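Local coordinates for cytochrome c2 (Rhodobacter capsulatus, PDB 1VYD), which carries electrons through a covalently bound heme c, serving as donor to the oxidised bacteriochlorophyll of the photosynthetic pathway, at residues His17-Pro22 against Ala108-Ser113; Gly39-Thr44 against Glu70-Tyr75; Ile57-Ala62 against Glu85-Lys90. The protein carries 1 engineered substitution. All coordinates share one frame; numbering follows the deposited sequence.

Interaction 1 of 3, residues His17-Pro22 against Ala108-Ser113; sequences HSIIAP and AAYLAS. With HEM (protoporphyrin IX containing Fe), chain C.
Ile19 meets Tyr110 and Leu111 through a single methyl, CD1. Ile19 CD1 lies 3.8 Å from Leu111 CD2. Ile19 CD1 is 3.9 Å from Tyr110 CE2. It comes to the tyrosine ring obliquely, near the hydroxyl end of the ring, the two side chains running roughly counter to each other. Ile19 CG1 stands anti to the carbonyl carbon (chi1 -56°), and the chain runs on extended, which carries CD1 to the helix. All three side chains are buried, and the contact is purely apolar. Leu111 uses its two branches differently: CD2 takes the isoleucine, while CD1 faces the heme methyl CMB at 4.1 Å. The fold is that of a class I cytochrome c. The segment 17-22 starts at the histidine of the CXXCH heme-binding motif, and Ala108-Ser113 belongs to the C-terminal helix, 104-113. His17 NE2 binds the heme iron at 2.1 Å, with Met96 SD as the other axial ligand. The imidazole plane is directed at the meso carbon CHA. Its second nitrogen, ND1, is hydrogen-bonded to the carbonyl of Pro35, which would fix the ring's rotation and may make the histidine a stronger electron donor to the iron. Further out, Ile19 pairs through its backbone with Val28 of the small antiparallel sheet, and Val28 also touches Tyr110. In the helix, Ser113 OG gives a hydrogen bond of 3.2 Å to Tyr110 O from above the carbonyl plane.

Interaction 2 of 3, residues Gly39-Thr44 against Glu70-Tyr75; sequences GVVGRT and EDIATY. With HEM (protoporphyrin IX containing Fe), chain C.
Val40 and Val41 pack against Ile72 in a small, mostly buried apolar contact between the loop 39-44 and helix 69-77. Ile72 CD1 does all the touching on the helix side. Ile72 CD1 lies 4.1 Å from Val40 CG1, the two side chains meeting tip to tip. Val41 CG2 is 3.9 Å from Ile72 CD1, and its side chain crosses that of Ile72 at about a right angle. Val40 CG1 sits between the backbone N and the carbonyl carbon (chi1 66°), while CG2 turns to the heme methyl CMA. Val40 to Arg43 form a type II beta turn, closed by Arg43 N bonding to Val40 O at 3.3 Å. Gly42 has the positive phi that such a turn favours at its third position. The turn brings Arg43 back to the heme. Arg43 NH1 gives a nearly straight hydrogen bond to HEM O2A of a propionate, 3.0 Å long at 170°, in the plane of the guanidinium. NH1 also bonds to the carbonyl of Asn36. On the helix, Tyr75 OH comes within 3.5 Å of HEM CHA, and its ring meets that of Trp67. Both segments thus line the heme crevice of a class I cytochrome c, with an arginine holding a propionate.

Interaction 3 of 3, residues Ile57-Ala62 against Glu85-Lys90; sequences IVALGA and EKLDDK. With HEM (protoporphyrin IX containing Fe), chain C.
Leu87 and Leu60 have the most surface buried where helix 55-62 meets the C-terminal end of helix 79-87, at the periphery of the cytochrome c fold. Leu87 CD2 is the main point of contact. Leu87 CD2 rests on the helix backbone, 3.8 Å from Leu60 N, and also packs on Ala59 CB. Leu87 CG is anti to its carbonyl carbon (chi1 -71°), and this brings the CD2 branch to the neighbouring helix. Leu60 CD1 touches Lys86 CB at 3.7 Å, the two side chains crossing at a slant. The lysine takes part through this first carbon; its chain bends at chi2, and the amino group turns off from the interface. Just past Leu87 the helix stops in a Schellman motif, with Asp88 at positive phi and a weak bond from Asp88 N to Glu85 O. Ile57 faces the heme rather than the other helix, and it also touches Ala45 and Trp67. Ile57 CG2 lies 3.9 Å from HEM CGD, and its CD1 reaches the other propionate. With an alanine here the branches beside the two propionates are gone, which would probably open a gap there and leave Trp67 less supported. Ile57 CD1 is 3.3 Å from HEM O1A.

In the fold
Interactions 1 and 2 are buried, while interaction 3 is only partly so and lies further from the centre of the chain. They share no helix: interaction 1 uses 104-113, interaction 2 uses 69-77, and interaction 3 joins 55-62 to 79-87. None of the three has a hydrogen bond between its segments. All three touch the heme, but differently: interaction 1 supplies an iron ligand, interaction 2 an arginine hydrogen bond to a propionate, interaction 3 apolar cover beside the propionates. Interactions 1 and 2 touch directly, with Val41 CG2 against Ala112 N. Interactions 2 and 3 meet where Thr44 CG2 reaches Gly61 O. Interactions 1 and 3 do not touch, their centres about 23 Å apart.

Interaction 1 of 3, residues His17-Pro22 against Ala108-Ser113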
loop_
_atom_site.group_PDB
_atom_site.type_symbol
_atom_site.label_atom_id
_atom_site.label_comp_id
_atom_site.label_asym_id
_atom_site.label_seq_id
_atom_site.Cartn_x
_atom_site.Cartn_y
_atom_site.Cartn_z
ATOM N N HIS A 17 -3.465 8.760 -0.908
ATOM C CA HIS A 17 -4.350 7.746 -0.428
ATOM C C HIS A 17 -5.344 8.185 0.606
ATOM O O HIS A 17 -4.988 8.899 1.539
ATOM C CB HIS A 17 -3.497 6.666 0.244
ATOM C CG HIS A 17 -2.647 5.855 -0.682
ATOM N ND1 HIS A 17 -3.134 4.900 -1.553
ATOM C CD2 HIS A 17 -1.283 5.885 -0.852
ATOM C CE1 HIS A 17 -2.113 4.266 -2.113
ATOM N NE2 HIS A 17 -1.005 4.826 -1.695
ATOM N N SER A 18 -6.463 7.512 0.689
ATOM C CA SER A 18 -7.430 7.556 1.769
ATOM C C SER A 18 -7.592 6.202 2.422
ATOM O O SER A 18 -7.071 5.147 2.030
ATOM C CB SER A 18 -8.813 7.979 1.236
ATOM O OG SER A 18 -8.663 9.312 0.753
ATOM N N ILE A 19 -8.365 6.216 3.528
ATOM C CA ILE A 19 -8.668 4.972 4.243
ATOM C C ILE A 19 -10.191 5.019 4.514
ATOM O O ILE A 19 -10.698 5.820 5.306
ATOM C CB ILE A 19 -7.890 4.708 5.521
ATOM C CG1 ILE A 19 -6.359 4.748 5.270
ATOM C CG2 ILE A 19 -8.269 3.320 6.038
ATOM C CD1 ILE A 19 -5.539 4.325 6.450
ATOM N N ILE A 20 -10.951 4.397 3.617
ATOM C CA ILE A 20 -12.411 4.432 3.683
ATOM C C ILE A 20 -13.034 3.069 3.916
ATOM O O ILE A 20 -12.792 2.168 3.106
ATOM C CB ILE A 20 -12.978 5.132 2.422
ATOM C CG1 ILE A 20 -12.549 6.620 2.527
ATOM C CG2 ILE A 20 -14.518 5.201 2.483
ATOM C CD1 ILE A 20 -12.215 7.257 1.222
ATOM N N ALA A 21 -13.808 2.929 4.989
ATOM C CA ALA A 21 -14.477 1.660 5.267
ATOM C C ALA A 21 -15.592 1.426 4.262
ATOM O O ALA A 21 -16.072 2.360 3.642
ATOM C CB ALA A 21 -15.028 1.539 6.666
ATOM N N PRO A 22 -16.025 0.164 4.160
ATOM C CA PRO A 22 -17.050 -0.228 3.223
ATOM C C PRO A 22 -18.392 0.469 3.436
ATOM O O PRO A 22 -19.095 0.681 2.424
ATOM C CB PRO A 22 -17.096 -1.758 3.318
ATOM C CG PRO A 22 -15.889 -2.200 4.085
ATOM C CD PRO A 22 -15.413 -1.010 4.839
ATOM N N ALA A 108 2.689 0.001 8.344
ATOM C CA ALA A 108 2.204 -1.319 8.081
ATOM C C ALA A 108 1.345 -1.888 9.202
ATOM O O ALA A 108 0.224 -2.333 8.883
ATOM C CB ALA A 108 3.311 -2.328 7.812
ATOM N N ALA A 109 1.764 -1.755 10.441
ATOM C CA ALA A 109 1.004 -2.162 11.632
ATOM C C ALA A 109 -0.239 -1.280 11.762
ATOM O O ALA A 109 -1.325 -1.724 12.106
ATOM C CB ALA A 109 1.778 -1.936 12.935
ATOM N N TYR A 110 -0.070 0.033 11.503
ATOM C CA TYR A 110 -1.227 0.910 11.539
ATOM C C TYR A 110 -2.261 0.483 10.471
ATOM O O TYR A 110 -3.460 0.614 10.704
ATOM C CB TYR A 110 -0.780 2.369 11.313
ATOM C CG TYR A 110 -1.934 3.304 11.049
ATOM C CD1 TYR A 110 -2.872 3.528 12.057
ATOM C CD2 TYR A 110 -2.136 3.904 9.828
ATOM C CE1 TYR A 110 -3.994 4.327 11.866
ATOM C CE2 TYR A 110 -3.213 4.775 9.585
ATOM C CZ TYR A 110 -4.160 4.905 10.588
ATOM O OH TYR A 110 -5.246 5.745 10.383
ATOM N N LEU A 111 -1.890 0.101 9.255
ATOM C CA LEU A 111 -2.877 -0.311 8.258
ATOM C C LEU A 111 -3.605 -1.598 8.658
ATOM O O LEU A 111 -4.826 -1.694 8.457
ATOM C CB LEU A 111 -2.281 -0.427 6.840
ATOM C CG LEU A 111 -1.745 0.875 6.222
ATOM C CD1 LEU A 111 -0.809 0.635 5.038
ATOM C CD2 LEU A 111 -2.907 1.734 5.766
ATOM N N ALA A 112 -2.949 -2.550 9.326
ATOM C CA ALA A 112 -3.604 -3.778 9.787
ATOM C C ALA A 112 -4.583 -3.505 10.930
ATOM O O ALA A 112 -5.602 -4.201 11.055
ATOM C CB ALA A 112 -2.602 -4.819 10.350
ATOM N N SER A 113 -4.309 -2.491 11.757
ATOM C CA SER A 113 -5.132 -2.301 12.934
ATOM C C SER A 113 -6.403 -1.524 12.650
ATOM O O SER A 113 -7.329 -1.529 13.470
ATOM C CB SER A 113 -4.336 -1.526 14.000
ATOM O OG SER A 113 -4.353 -0.146 13.647
HETATM C CHA HEM C . -0.106 1.785 -4.407
HETATM C CHB HEM C . 0.905 2.128 0.347
HETATM C CHC HEM C . 2.402 6.716 -0.343
HETATM C CHD HEM C . 0.591 6.591 -4.868
HETATM C C1A HEM C . 0.126 1.488 -3.068
HETATM C C2A HEM C . -0.070 0.199 -2.438
HETATM C C3A HEM C . 0.228 0.324 -1.163
HETATM C C4A HEM C . 0.622 1.680 -0.935
HETATM C CMA HEM C . 0.229 -0.628 0.056
HETATM C CAA HEM C . -0.566 -1.060 -3.231
HETATM C CBA HEM C . -2.073 -1.121 -3.155
HETATM C CGA HEM C . -2.797 -2.255 -3.848
HETATM O O1A HEM C . -2.141 -3.173 -4.420
HETATM O O2A HEM C . -4.038 -2.078 -3.908
HETATM C C1B HEM C . 1.381 3.414 0.507
HETATM C C2B HEM C . 1.890 3.902 1.766
HETATM C C3B HEM C . 2.332 5.145 1.533
HETATM C C4B HEM C . 2.063 5.497 0.177
HETATM C CMB HEM C . 1.869 3.092 3.107
HETATM C CAB HEM C . 3.086 6.103 2.489
HETATM C CBB HEM C . 4.204 5.633 3.159
HETATM C C1C HEM C . 2.020 7.055 -1.636
HETATM C C2C HEM C . 2.164 8.392 -2.196
HETATM C C3C HEM C . 1.699 8.351 -3.428
HETATM C C4C HEM C . 1.216 7.007 -3.697
HETATM C CMC HEM C . 2.731 9.556 -1.363
HETATM C CAC HEM C . 1.710 9.428 -4.533
HETATM C CBC HEM C . 2.692 10.380 -4.655
HETATM C C1D HEM C . 0.212 5.282 -5.106
HETATM C C2D HEM C . -0.176 4.779 -6.397
HETATM C C3D HEM C . -0.370 3.453 -6.267
HETATM C C4D HEM C . -0.046 3.078 -4.911
HETATM C CMD HEM C . -0.364 5.686 -7.624
HETATM C CAD HEM C . -0.732 2.416 -7.328
HETATM C CBD HEM C . 0.623 1.775 -7.801
HETATM C CGD HEM C . 0.680 1.305 -9.226
HETATM O O1D HEM C . 1.851 1.054 -9.605
HETATM O O2D HEM C . -0.333 1.346 -9.993
HETATM N NA HEM C . 0.543 2.366 -2.124
HETATM N NB HEM C . 1.447 4.403 -0.426
HETATM N NC HEM C . 1.451 6.220 -2.573
HETATM N ND HEM C . 0.320 4.224 -4.209
HETATM FE FE HEM C . 0.952 4.302 -2.346
#

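Interaction 2 of 3, residues Gly39-Thr44 against Glu70-Tyr75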
loop_
_atom_site.group_PDB
_atom_site.type_symbol
_atom_site.label_atom_id
_atom_site.label_comp_id
_atom_site.label_asym_id
_atom_site.label_seq_id
_atom_site.Cartn_x
_atom_site.Cartn_y
_atom_site.Cartn_z
ATOM N N GLY A 39 -8.317 -2.273 4.512
ATOM C CA GLY A 39 -8.282 -3.672 4.190
ATOM C C GLY A 39 -7.177 -4.076 3.245
ATOM O O GLY A 39 -7.173 -5.156 2.670
ATOM N N VAL A 40 -6.115 -3.287 3.089
ATOM C CA VAL A 40 -5.051 -3.658 2.095
ATOM C C VAL A 40 -4.190 -4.740 2.694
ATOM O O VAL A 40 -3.542 -5.430 1.964
ATOM C CB VAL A 40 -4.188 -2.465 1.673
ATOM C CG1 VAL A 40 -3.354 -1.923 2.875
ATOM C CG2 VAL A 40 -3.186 -2.872 0.593
ATOM N N VAL A 41 -4.107 -4.948 4.008
ATOM C CA VAL A 41 -3.400 -6.066 4.593
ATOM C C VAL A 41 -4.151 -7.381 4.297
ATOM O O VAL A 41 -5.286 -7.579 4.763
ATOM C CB VAL A 41 -3.113 -5.933 6.101
ATOM C CG1 VAL A 41 -2.288 -7.145 6.615
ATOM C CG2 VAL A 41 -2.224 -4.698 6.337
ATOM N N GLY A 42 -3.590 -8.304 3.496
ATOM C CA GLY A 42 -4.259 -9.544 3.196
ATOM C C GLY A 42 -4.951 -9.440 1.862
ATOM O O GLY A 42 -5.558 -10.380 1.386
ATOM N N ARG A 43 -4.905 -8.280 1.181
ATOM C CA ARG A 43 -5.621 -8.199 -0.094
ATOM C C ARG A 43 -4.707 -8.434 -1.309
ATOM O O ARG A 43 -3.521 -8.146 -1.157
ATOM C CB ARG A 43 -6.191 -6.784 -0.186
ATOM C CG ARG A 43 -6.873 -6.465 -1.506
ATOM C CD ARG A 43 -7.640 -5.126 -1.370
ATOM N NE ARG A 43 -6.910 -3.937 -1.735
ATOM C CZ ARG A 43 -6.914 -2.683 -1.270
ATOM N NH1 ARG A 43 -6.151 -1.660 -1.782
ATOM N NH2 ARG A 43 -7.648 -2.189 -0.254
ATOM N N THR A 44 -5.199 -9.075 -2.363
ATOM C CA THR A 44 -4.359 -9.369 -3.526
ATOM C C THR A 44 -3.852 -8.039 -4.137
ATOM O O THR A 44 -4.684 -7.158 -4.310
ATOM C CB THR A 44 -5.165 -10.166 -4.589
ATOM O OG1 THR A 44 -5.667 -11.328 -3.887
ATOM C CG2 THR A 44 -4.396 -10.654 -5.806
ATOM N N GLU A 70 4.845 -6.957 6.580
ATOM C CA GLU A 70 6.268 -7.035 6.258
ATOM C C GLU A 70 6.471 -6.703 4.800
ATOM O O GLU A 70 7.419 -5.972 4.525
ATOM C CB GLU A 70 6.778 -8.469 6.556
ATOM C CG GLU A 70 8.276 -8.624 6.398
ATOM C CD GLU A 70 8.792 -10.040 6.552
ATOM O OE1 GLU A 70 8.223 -11.013 5.966
ATOM O OE2 GLU A 70 9.865 -10.214 7.212
ATOM N N ASP A 71 5.690 -7.216 3.842
ATOM C CA ASP A 71 5.811 -6.755 2.479
ATOM C C ASP A 71 5.389 -5.284 2.339
ATOM O O ASP A 71 5.918 -4.603 1.479
ATOM C CB ASP A 71 5.023 -7.589 1.461
ATOM C CG ASP A 71 5.441 -9.050 1.559
ATOM O OD1 ASP A 71 4.595 -9.937 1.799
ATOM O OD2 ASP A 71 6.647 -9.265 1.373
ATOM N N ILE A 72 4.420 -4.745 3.051
ATOM C CA ILE A 72 4.111 -3.326 2.885
ATOM C C ILE A 72 5.300 -2.472 3.305
ATOM O O ILE A 72 5.712 -1.558 2.566
ATOM C CB ILE A 72 2.834 -2.943 3.682
ATOM C CG1 ILE A 72 1.676 -3.675 2.953
ATOM C CG2 ILE A 72 2.682 -1.425 3.676
ATOM C CD1 ILE A 72 0.340 -3.477 3.618
ATOM N N ALA A 73 5.845 -2.793 4.505
ATOM C CA ALA A 73 7.052 -2.148 5.029
ATOM C C ALA A 73 8.206 -2.127 4.048
ATOM O O ALA A 73 8.886 -1.107 3.991
ATOM C CB ALA A 73 7.676 -2.945 6.210
ATOM N N THR A 74 8.447 -3.204 3.297
ATOM C CA THR A 74 9.577 -3.165 2.338
ATOM C C THR A 74 9.189 -2.447 1.069
ATOM O O THR A 74 10.003 -1.843 0.368
ATOM C CB THR A 74 9.976 -4.604 1.931
ATOM O OG1 THR A 74 10.345 -5.391 3.090
ATOM C CG2 THR A 74 11.154 -4.604 0.987
ATOM N N TYR A 75 7.932 -2.642 0.606
ATOM C CA TYR A 75 7.534 -2.032 -0.682
ATOM C C TYR A 75 7.590 -0.515 -0.626
ATOM O O TYR A 75 8.003 0.130 -1.564
ATOM C CB TYR A 75 6.101 -2.408 -1.011
ATOM C CG TYR A 75 5.397 -1.563 -2.065
ATOM C CD1 TYR A 75 5.630 -1.701 -3.436
ATOM C CD2 TYR A 75 4.398 -0.676 -1.671
ATOM C CE1 TYR A 75 4.865 -1.046 -4.382
ATOM C CE2 TYR A 75 3.604 -0.033 -2.588
ATOM C CZ TYR A 75 3.884 -0.192 -3.943
ATOM O OH TYR A 75 3.082 0.480 -4.858
HETATM C CHA HEM C . -0.106 1.785 -4.407
HETATM C CHB HEM C . 0.905 2.128 0.347
HETATM C CHC HEM C . 2.402 6.716 -0.343
HETATM C CHD HEM C . 0.591 6.591 -4.868
HETATM C C1A HEM C . 0.126 1.488 -3.068
HETATM C C2A HEM C . -0.070 0.199 -2.438
HETATM C C3A HEM C . 0.228 0.324 -1.163
HETATM C C4A HEM C . 0.622 1.680 -0.935
HETATM C CMA HEM C . 0.229 -0.628 0.056
HETATM C CAA HEM C . -0.566 -1.060 -3.231
HETATM C CBA HEM C . -2.073 -1.121 -3.155
HETATM C CGA HEM C . -2.797 -2.255 -3.848
HETATM O O1A HEM C . -2.141 -3.173 -4.420
HETATM O O2A HEM C . -4.038 -2.078 -3.908
HETATM C C1B HEM C . 1.381 3.414 0.507
HETATM C C2B HEM C . 1.890 3.902 1.766
HETATM C C3B HEM C . 2.332 5.145 1.533
HETATM C C4B HEM C . 2.063 5.497 0.177
HETATM C CMB HEM C . 1.869 3.092 3.107
HETATM C CAB HEM C . 3.086 6.103 2.489
HETATM C CBB HEM C . 4.204 5.633 3.159
HETATM C C1C HEM C . 2.020 7.055 -1.636
HETATM C C2C HEM C . 2.164 8.392 -2.196
HETATM C C3C HEM C . 1.699 8.351 -3.428
HETATM C C4C HEM C . 1.216 7.007 -3.697
HETATM C CMC HEM C . 2.731 9.556 -1.363
HETATM C CAC HEM C . 1.710 9.428 -4.533
HETATM C CBC HEM C . 2.692 10.380 -4.655
HETATM C C1D HEM C . 0.212 5.282 -5.106
HETATM C C2D HEM C . -0.176 4.779 -6.397
HETATM C C3D HEM C . -0.370 3.453 -6.267
HETATM C C4D HEM C . -0.046 3.078 -4.911
HETATM C CMD HEM C . -0.364 5.686 -7.624
HETATM C CAD HEM C . -0.732 2.416 -7.328
HETATM C CBD HEM C . 0.623 1.775 -7.801
HETATM C CGD HEM C . 0.680 1.305 -9.226
HETATM O O1D HEM C . 1.851 1.054 -9.605
HETATM O O2D HEM C . -0.333 1.346 -9.993
HETATM N NA HEM C . 0.543 2.366 -2.124
HETATM N NB HEM C . 1.447 4.403 -0.426
HETATM N NC HEM C . 1.451 6.220 -2.573
HETATM N ND HEM C . 0.320 4.224 -4.209
HETATM FE FE HEM C . 0.952 4.302 -2.346
#

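Interaction 3 of 3, residues Ile57-Ala62 against Glu85-Lys90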
loop_
_atom_site.group_PDB
_atom_site.type_symbol
_atom_site.label_atom_id
_atom_site.label_comp_id
_atom_site.label_asym_id
_atom_site.label_seq_id
_atom_site.Cartn_x
_atom_site.Cartn_y
_atom_site.Cartn_z
ATOM N N ILE A 57 2.270 -4.217 -10.909
ATOM C CA ILE A 57 1.616 -4.496 -9.650
ATOM C C ILE A 57 0.410 -5.409 -9.960
ATOM O O ILE A 57 0.108 -6.311 -9.164
ATOM C CB ILE A 57 1.215 -3.258 -8.858
ATOM C CG1 ILE A 57 0.772 -3.815 -7.475
ATOM C CG2 ILE A 57 0.091 -2.507 -9.548
ATOM C CD1 ILE A 57 0.445 -2.749 -6.445
ATOM N N VAL A 58 -0.232 -5.229 -11.127
ATOM C CA VAL A 58 -1.314 -6.229 -11.421
ATOM C C VAL A 58 -0.805 -7.648 -11.643
ATOM O O VAL A 58 -1.368 -8.627 -11.138
ATOM C CB VAL A 58 -2.022 -5.645 -12.656
ATOM C CG1 VAL A 58 -2.926 -6.654 -13.353
ATOM C CG2 VAL A 58 -2.794 -4.405 -12.189
ATOM N N ALA A 59 0.326 -7.844 -12.378
ATOM C CA ALA A 59 0.943 -9.141 -12.658
ATOM C C ALA A 59 1.389 -9.764 -11.337
ATOM O O ALA A 59 1.331 -10.942 -11.040
ATOM C CB ALA A 59 2.219 -8.964 -13.550
ATOM N N LEU A 60 1.820 -8.886 -10.406
ATOM C CA LEU A 60 2.183 -9.342 -9.081
ATOM C C LEU A 60 0.963 -9.914 -8.386
ATOM O O LEU A 60 1.043 -11.014 -7.848
ATOM C CB LEU A 60 2.875 -8.205 -8.342
ATOM C CG LEU A 60 3.223 -8.593 -6.868
ATOM C CD1 LEU A 60 4.217 -9.740 -6.816
ATOM C CD2 LEU A 60 3.549 -7.326 -6.137
ATOM N N GLY A 61 -0.234 -9.290 -8.485
ATOM C CA GLY A 61 -1.362 -9.962 -7.820
ATOM C C GLY A 61 -1.852 -11.152 -8.665
ATOM O O GLY A 61 -2.436 -12.137 -8.175
ATOM N N ALA A 62 -1.611 -11.115 -10.004
ATOM C CA ALA A 62 -2.057 -12.242 -10.808
ATOM C C ALA A 62 -1.274 -13.487 -10.459
ATOM O O ALA A 62 -1.798 -14.578 -10.557
ATOM C CB ALA A 62 -2.002 -11.786 -12.243
ATOM N N GLU A 85 12.349 -7.080 -8.033
ATOM C CA GLU A 85 12.660 -8.299 -7.318
ATOM C C GLU A 85 11.570 -9.364 -7.263
ATOM O O GLU A 85 11.809 -10.520 -7.679
ATOM C CB GLU A 85 13.105 -7.919 -5.884
ATOM C CG GLU A 85 13.806 -9.092 -5.231
ATOM C CD GLU A 85 14.354 -8.831 -3.845
ATOM O OE1 GLU A 85 13.797 -9.467 -2.884
ATOM O OE2 GLU A 85 15.345 -8.024 -3.751
ATOM N N LYS A 86 10.313 -9.089 -6.862
ATOM C CA LYS A 86 9.281 -10.113 -6.814
ATOM C C LYS A 86 8.910 -10.672 -8.184
ATOM O O LYS A 86 8.467 -11.814 -8.315
ATOM C CB LYS A 86 7.910 -9.687 -6.243
ATOM C CG LYS A 86 7.953 -9.198 -4.803
ATOM C CD LYS A 86 7.694 -10.343 -3.860
ATOM C CE LYS A 86 8.372 -10.024 -2.528
ATOM N NZ LYS A 86 8.867 -11.285 -1.854
ATOM N N LEU A 87 8.878 -9.779 -9.174
ATOM C CA LEU A 87 8.496 -10.271 -10.488
ATOM C C LEU A 87 9.726 -10.865 -11.155
ATOM O O LEU A 87 9.578 -11.444 -12.208
ATOM C CB LEU A 87 7.851 -9.150 -11.325
ATOM C CG LEU A 87 6.444 -8.797 -10.766
ATOM C CD1 LEU A 87 6.106 -7.348 -11.091
ATOM C CD2 LEU A 87 5.398 -9.771 -11.302
ATOM N N ASP A 88 10.938 -10.572 -10.681
ATOM C CA ASP A 88 12.161 -11.015 -11.333
ATOM C C ASP A 88 12.165 -10.341 -12.706
ATOM O O ASP A 88 12.341 -11.004 -13.721
ATOM C CB ASP A 88 12.261 -12.529 -11.519
ATOM C CG ASP A 88 13.418 -13.077 -10.693
ATOM O OD1 ASP A 88 13.086 -13.826 -9.750
ATOM O OD2 ASP A 88 14.571 -12.746 -11.049
ATOM N N ASP A 89 11.892 -9.038 -12.701
ATOM C CA ASP A 89 11.877 -8.284 -13.948
ATOM C C ASP A 89 12.428 -6.868 -13.781
ATOM O O ASP A 89 11.849 -5.995 -13.121
ATOM C CB ASP A 89 10.477 -8.200 -14.478
ATOM C CG ASP A 89 10.276 -7.386 -15.711
ATOM O OD1 ASP A 89 9.090 -7.369 -16.137
ATOM O OD2 ASP A 89 11.207 -6.749 -16.237
ATOM N N LYS A 90 13.535 -6.637 -14.507
ATOM C CA LYS A 90 14.232 -5.368 -14.482
ATOM C C LYS A 90 13.355 -4.246 -15.016
ATOM O O LYS A 90 13.594 -3.103 -14.621
ATOM C CB LYS A 90 15.552 -5.348 -15.282
ATOM C CG LYS A 90 16.453 -6.569 -15.233
ATOM C CD LYS A 90 17.717 -6.531 -16.070
ATOM C CE LYS A 90 17.638 -5.846 -17.419
ATOM N NZ LYS A 90 18.863 -5.029 -17.699
HETATM C CHA HEM C . -0.106 1.785 -4.407
HETATM C CHB HEM C . 0.905 2.128 0.347
HETATM C CHC HEM C . 2.402 6.716 -0.343
HETATM C CHD HEM C . 0.591 6.591 -4.868
HETATM C C1A HEM C . 0.126 1.488 -3.068
HETATM C C2A HEM C . -0.070 0.199 -2.438
HETATM C C3A HEM C . 0.228 0.324 -1.163
HETATM C C4A HEM C . 0.622 1.680 -0.935
HETATM C CMA HEM C . 0.229 -0.628 0.056
HETATM C CAA HEM C . -0.566 -1.060 -3.231
HETATM C CBA HEM C . -2.073 -1.121 -3.155
HETATM C CGA HEM C . -2.797 -2.255 -3.848
HETATM O O1A HEM C . -2.141 -3.173 -4.420
HETATM O O2A HEM C . -4.038 -2.078 -3.908
HETATM C C1B HEM C . 1.381 3.414 0.507
HETATM C C2B HEM C . 1.890 3.902 1.766
HETATM C C3B HEM C . 2.332 5.145 1.533
HETATM C C4B HEM C . 2.063 5.497 0.177
HETATM C CMB HEM C . 1.869 3.092 3.107
HETATM C CAB HEM C . 3.086 6.103 2.489
HETATM C CBB HEM C . 4.204 5.633 3.159
HETATM C C1C HEM C . 2.020 7.055 -1.636
HETATM C C2C HEM C . 2.164 8.392 -2.196
HETATM C C3C HEM C . 1.699 8.351 -3.428
HETATM C C4C HEM C . 1.216 7.007 -3.697
HETATM C CMC HEM C . 2.731 9.556 -1.363
HETATM C CAC HEM C . 1.710 9.428 -4.533
HETATM C CBC HEM C . 2.692 10.380 -4.655
HETATM C C1D HEM C . 0.212 5.282 -5.106
HETATM C C2D HEM C . -0.176 4.779 -6.397
HETATM C C3D HEM C . -0.370 3.453 -6.267
HETATM C C4D HEM C . -0.046 3.078 -4.911
HETATM C CMD HEM C . -0.364 5.686 -7.624
HETATM C CAD HEM C . -0.732 2.416 -7.328
HETATM C CBD HEM C . 0.623 1.775 -7.801
HETATM C CGD HEM C . 0.680 1.305 -9.226
HETATM O O1D HEM C . 1.851 1.054 -9.605
HETATM O O2D HEM C . -0.333 1.346 -9.993
HETATM N NA HEM C . 0.543 2.366 -2.124
HETATM N NB HEM C . 1.447 4.403 -0.426
HETATM N NC HEM C . 1.451 6.220 -2.573
HETATM N ND HEM C . 0.320 4.224 -4.209
HETATM FE FE HEM C . 0.952 4.302 -2.346
#